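Local atomic coordinates of uncharacterized protein (Bacteroides ovatus CL02T12C04, PDB entry 6PTM), a protein that probably acts as an exo-carrageenase of glycoside hydrolase family GH42, removing units from the chain ends of the sulfated red-algal polysaccharide carrageenan. Residues A[445-455]-A[488-499]. Numbering follows the deposited sequence.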
loop_
_atom_site.group_PDB
_atom_site.type_symbol
_atom_site.label_atom_id
_atom_site.label_comp_id
_atom_site.label_asym_id
_atom_site.label_seq_id
_atom_site.Cartn_x
_atom_site.Cartn_y
_atom_site.Cartn_z
ATOM N N PHE A 445 -6.188 -1.231 14.481
ATOM C CA PHE A 445 -6.180 -0.305 13.321
ATOM C C PHE A 445 -6.747 -1.057 12.117
ATOM O O PHE A 445 -6.907 -2.292 12.157
ATOM C CB PHE A 445 -4.780 0.280 13.026
ATOM C CG PHE A 445 -3.683 -0.745 12.837
ATOM C CD1 PHE A 445 -3.482 -1.362 11.614
ATOM C CD2 PHE A 445 -2.838 -1.074 13.875
ATOM C CE1 PHE A 445 -2.494 -2.323 11.452
ATOM C CE2 PHE A 445 -1.858 -2.042 13.713
ATOM C CZ PHE A 445 -1.703 -2.680 12.507
ATOM N N ASP A 446 -6.984 -0.326 11.041
ATOM C CA ASP A 446 -7.488 -0.936 9.794
ATOM C C ASP A 446 -6.281 -1.607 9.123
ATOM O O ASP A 446 -5.552 -0.906 8.416
ATOM C CB ASP A 446 -8.198 0.111 8.926
ATOM C CG ASP A 446 -8.683 -0.500 7.617
ATOM O OD1 ASP A 446 -8.570 -1.739 7.479
ATOM O OD2 ASP A 446 -9.146 0.257 6.755
ATOM N N TRP A 447 -6.105 -2.910 9.348
ATOM C CA TRP A 447 -4.962 -3.740 8.881
ATOM C C TRP A 447 -5.168 -4.256 7.444
ATOM O O TRP A 447 -4.264 -4.940 6.951
ATOM C CB TRP A 447 -4.740 -4.943 9.825
ATOM C CG TRP A 447 -5.915 -5.879 9.883
ATOM C CD1 TRP A 447 -7.169 -5.576 10.344
ATOM C CD2 TRP A 447 -5.998 -7.236 9.402
ATOM N NE1 TRP A 447 -8.011 -6.647 10.217
ATOM C CE2 TRP A 447 -7.320 -7.689 9.659
ATOM C CE3 TRP A 447 -5.092 -8.121 8.812
ATOM C CZ2 TRP A 447 -7.755 -8.960 9.303
ATOM C CZ3 TRP A 447 -5.513 -9.395 8.499
ATOM C CH2 TRP A 447 -6.828 -9.800 8.722
ATOM N N VAL A 448 -6.324 -4.037 6.817
ATOM C CA VAL A 448 -6.769 -4.858 5.650
ATOM C C VAL A 448 -5.952 -4.465 4.400
ATOM O O VAL A 448 -5.551 -5.380 3.661
ATOM C CB VAL A 448 -8.295 -4.771 5.405
ATOM C CG1 VAL A 448 -8.688 -5.497 4.141
ATOM C CG2 VAL A 448 -9.088 -5.378 6.551
ATOM N N GLU A 449 -5.708 -3.173 4.163
ATOM C CA GLU A 449 -4.934 -2.736 2.970
ATOM C C GLU A 449 -3.462 -3.186 3.068
ATOM O O GLU A 449 -2.960 -3.806 2.084
ATOM C CB GLU A 449 -5.100 -1.240 2.780
ATOM C CG GLU A 449 -6.526 -0.873 2.455
ATOM C CD GLU A 449 -6.731 0.614 2.261
ATOM O OE1 GLU A 449 -5.809 1.292 1.724
ATOM O OE2 GLU A 449 -7.791 1.074 2.678
ATOM N N ILE A 450 -2.754 -2.903 4.173
ATOM C CA ILE A 450 -1.292 -3.216 4.270
ATOM C C ILE A 450 -1.032 -4.723 4.456
ATOM O O ILE A 450 0.127 -5.133 4.268
ATOM C CB ILE A 450 -0.606 -2.388 5.362
ATOM C CG1 ILE A 450 -1.191 -2.610 6.757
ATOM C CG2 ILE A 450 -0.588 -0.909 4.983
ATOM C CD1 ILE A 450 -0.346 -1.960 7.848
ATOM N N CYS A 451 -2.019 -5.522 4.877
ATOM C CA CYS A 451 -1.880 -6.995 4.958
ATOM C C CYS A 451 -2.499 -7.647 3.706
ATOM O O CYS A 451 -1.762 -8.117 2.838
ATOM C CB CYS A 451 -2.464 -7.547 6.244
ATOM S SG CYS A 451 -1.518 -7.044 7.710
ATOM N N MET A 452 -3.811 -7.595 3.556
ATOM C CA MET A 452 -4.513 -8.390 2.513
ATOM C C MET A 452 -4.298 -7.790 1.126
ATOM O O MET A 452 -3.945 -8.563 0.259
ATOM C CB MET A 452 -6.008 -8.524 2.774
ATOM C CG MET A 452 -6.591 -9.596 1.915
ATOM S SD MET A 452 -8.322 -9.922 2.321
ATOM C CE MET A 452 -9.129 -8.500 1.586
ATOM N N ALA A 453 -4.442 -6.483 0.911
ATOM C CA ALA A 453 -4.230 -5.900 -0.445
ATOM C C ALA A 453 -2.745 -6.036 -0.875
ATOM O O ALA A 453 -2.489 -6.377 -2.042
ATOM C CB ALA A 453 -4.699 -4.472 -0.499
ATOM N N TYR A 454 -1.788 -5.759 0.020
ATOM C CA TYR A 454 -0.332 -5.962 -0.231
ATOM C C TYR A 454 -0.105 -7.428 -0.652
ATOM O O TYR A 454 0.642 -7.701 -1.634
ATOM C CB TYR A 454 0.457 -5.460 0.991
ATOM C CG TYR A 454 0.660 -3.956 1.007
ATOM C CD1 TYR A 454 -0.093 -3.102 0.199
ATOM C CD2 TYR A 454 1.604 -3.375 1.833
ATOM C CE1 TYR A 454 0.105 -1.734 0.212
ATOM C CE2 TYR A 454 1.806 -2.003 1.861
ATOM C CZ TYR A 454 1.077 -1.183 1.032
ATOM O OH TYR A 454 1.323 0.159 1.041
ATOM N N ASP A 455 -0.715 -8.367 0.073
ATOM C CA ASP A 455 -0.551 -9.818 -0.207
ATOM C C ASP A 455 -1.120 -10.148 -1.598
ATOM O O ASP A 455 -0.530 -11.004 -2.301
ATOM C CB ASP A 455 -1.139 -10.678 0.920
ATOM C CG ASP A 455 -0.288 -10.657 2.188
ATOM O OD1 ASP A 455 0.856 -10.117 2.105
ATOM O OD2 ASP A 455 -0.783 -11.142 3.254
ATOM N N TYR A 488 2.592 2.778 17.636
ATOM C CA TYR A 488 1.641 2.626 16.516
ATOM C C TYR A 488 2.394 2.844 15.200
ATOM O O TYR A 488 2.245 2.048 14.256
ATOM C CB TYR A 488 0.462 3.601 16.610
ATOM C CG TYR A 488 -0.298 3.615 15.316
ATOM C CD1 TYR A 488 -1.132 2.556 14.959
ATOM C CD2 TYR A 488 -0.050 4.601 14.376
ATOM C CE1 TYR A 488 -1.761 2.523 13.720
ATOM C CE2 TYR A 488 -0.683 4.592 13.146
ATOM C CZ TYR A 488 -1.536 3.549 12.811
ATOM O OH TYR A 488 -2.136 3.557 11.569
ATOM N N ALA A 489 3.200 3.898 15.147
ATOM C CA ALA A 489 3.835 4.311 13.878
ATOM C C ALA A 489 4.804 3.199 13.439
ATOM O O ALA A 489 4.791 2.752 12.217
ATOM C CB ALA A 489 4.523 5.651 14.049
ATOM N N ARG A 490 5.647 2.750 14.378
ATOM C CA ARG A 490 6.649 1.668 14.140
ATOM C C ARG A 490 5.935 0.374 13.727
ATOM O O ARG A 490 6.368 -0.264 12.748
ATOM C CB ARG A 490 7.485 1.425 15.395
ATOM C CG ARG A 490 8.300 0.144 15.390
ATOM C CD ARG A 490 9.190 0.079 16.619
ATOM N NE ARG A 490 10.250 1.082 16.559
ATOM C CZ ARG A 490 11.451 0.918 15.995
ATOM N NH1 ARG A 490 11.768 -0.229 15.436
ATOM N NH2 ARG A 490 12.338 1.914 15.986
ATOM N N GLY A 491 4.915 -0.041 14.462
ATOM C CA GLY A 491 4.209 -1.310 14.151
ATOM C C GLY A 491 3.669 -1.316 12.737
ATOM O O GLY A 491 3.719 -2.343 12.041
ATOM N N ASN A 492 3.146 -0.186 12.296
ATOM C CA ASN A 492 2.492 -0.062 10.982
ATOM C C ASN A 492 3.537 -0.104 9.876
ATOM O O ASN A 492 3.288 -0.800 8.884
ATOM C CB ASN A 492 1.647 1.206 10.923
ATOM C CG ASN A 492 0.206 0.893 10.630
ATOM O OD1 ASN A 492 -0.277 1.175 9.533
ATOM N ND2 ASN A 492 -0.473 0.292 11.599
ATOM N N TYR A 493 4.627 0.636 9.998
ATOM C CA TYR A 493 5.634 0.676 8.918
ATOM C C TYR A 493 6.310 -0.692 8.890
ATOM O O TYR A 493 6.658 -1.193 7.831
ATOM C CB TYR A 493 6.609 1.845 9.075
ATOM C CG TYR A 493 6.062 3.124 8.512
ATOM C CD1 TYR A 493 5.186 3.894 9.257
ATOM C CD2 TYR A 493 6.356 3.537 7.231
ATOM C CE1 TYR A 493 4.616 5.045 8.738
ATOM C CE2 TYR A 493 5.819 4.712 6.710
ATOM C CZ TYR A 493 4.923 5.455 7.458
ATOM O OH TYR A 493 4.366 6.599 6.975
ATOM N N TRP A 494 6.495 -1.282 10.060
ATOM C CA TRP A 494 7.171 -2.594 10.148
ATOM C C TRP A 494 6.283 -3.638 9.441
ATOM O O TRP A 494 6.772 -4.415 8.578
ATOM C CB TRP A 494 7.444 -2.944 11.619
ATOM C CG TRP A 494 8.264 -4.183 11.760
ATOM C CD1 TRP A 494 7.828 -5.464 11.677
ATOM C CD2 TRP A 494 9.682 -4.251 11.975
ATOM N NE1 TRP A 494 8.871 -6.327 11.832
ATOM C CE2 TRP A 494 10.021 -5.615 12.026
ATOM C CE3 TRP A 494 10.681 -3.295 12.144
ATOM C CZ2 TRP A 494 11.326 -6.038 12.210
ATOM C CZ3 TRP A 494 11.974 -3.708 12.329
ATOM C CH2 TRP A 494 12.294 -5.064 12.350
ATOM N N LEU A 495 5.007 -3.683 9.823
ATOM C CA LEU A 495 4.067 -4.682 9.283
ATOM C C LEU A 495 3.944 -4.507 7.759
ATOM O O LEU A 495 4.080 -5.502 7.011
ATOM C CB LEU A 495 2.734 -4.533 10.026
ATOM C CG LEU A 495 1.605 -5.448 9.576
ATOM C CD1 LEU A 495 1.928 -6.902 9.860
ATOM C CD2 LEU A 495 0.294 -4.999 10.219
ATOM N N ALA A 496 3.740 -3.274 7.286
ATOM C CA ALA A 496 3.601 -2.993 5.849
ATOM C C ALA A 496 4.860 -3.488 5.113
ATOM O O ALA A 496 4.734 -4.105 4.009
ATOM C CB ALA A 496 3.359 -1.527 5.608
ATOM N N THR A 497 6.026 -3.305 5.726
ATOM C CA THR A 497 7.306 -3.716 5.113
ATOM C C THR A 497 7.393 -5.245 5.065
ATOM O O THR A 497 7.809 -5.780 4.021
ATOM C CB THR A 497 8.510 -3.069 5.807
ATOM O OG1 THR A 497 8.300 -1.658 5.766
ATOM C CG2 THR A 497 9.767 -3.474 5.074
ATOM N N ILE A 498 6.963 -5.930 6.120
ATOM C CA ILE A 498 6.899 -7.417 6.099
ATOM C C ILE A 498 6.054 -7.882 4.891
ATOM O O ILE A 498 6.414 -8.906 4.271
ATOM C CB ILE A 498 6.398 -7.968 7.438
ATOM C CG1 ILE A 498 7.442 -7.747 8.547
ATOM C CG2 ILE A 498 5.969 -9.429 7.292
ATOM C CD1 ILE A 498 8.728 -8.511 8.390
ATOM N N HIS A 499 4.991 -7.154 4.540
ATOM C CA HIS A 499 4.048 -7.538 3.465
ATOM C C HIS A 499 4.478 -6.969 2.099
ATOM O O HIS A 499 3.676 -7.087 1.150
ATOM C CB HIS A 499 2.646 -7.154 3.896
ATOM C CG HIS A 499 2.075 -8.025 4.987
ATOM N ND1 HIS A 499 1.138 -9.016 4.716
ATOM C CD2 HIS A 499 2.313 -8.072 6.322
ATOM C CE1 HIS A 499 0.794 -9.617 5.839
ATOM N NE2 HIS A 499 1.512 -9.043 6.865
HETATM O O HOH W 1 3.086 -9.898 0.709
#
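Phe445, in the loop leading into helix 448-455, fills a hollow in the side of helix 488-498 formed by Tyr488, Asn492 and Leu495. A chi1 of 54° puts CG between the backbone N and the carbonyl carbon, and the ring runs on toward that helix. Asn492 ND2 lies 3.1 Å above the ring plane, over its centre, where the partly positive NH2 end of the amide can face the pi cloud; OD1 is hydrogen-bonded to Ser427 OG. Tyr488 turns its edge toward the Phe445 face in an offset edge-to-face pair, planes 76° apart, and Leu495 CD2 touches the ring rim 3.8 Å from Phe445 CZ.

The same branched tip of Leu495 wedges between Phe445, Ile450 CD1 and Cys451 SG, the last 3.7 Å from CD2. The axes of segments 448-455 and 488-498 run 6° apart. Small Ala496 leaves room for bulky Ile450, whose CG2 meets Ala496 CB at 4.0 Å, and for the Tyr454 ring.

Just beyond its helix, His499 spreads its imidazole over Cys451, CA and SG both above one face. Ile450 O, buried without a polar partner, packs 3.3 Å from His499 CB. His499 ND1 donates a somewhat bent bond to Asp455 OD1 (2.8 Å), on the syn side but tilted well out of the carboxylate plane; a water links OD1 to His499 O. Tyr587 OH hydrogen-bonds Asp455 OD2, and His499 NE2 Glu708 OE1; two carboxylates probably fix the imidazole's rotation and would tend to stabilise its protonated form.

Helices 448-460 and 486-498 are successive outer helices of a (beta/alpha)8 barrel, following strands 421-423 and 466-471, hence nearly parallel; helix 398-401 backs the first, helix 534-549 the second, and strand 707-715 touches both through Glu708.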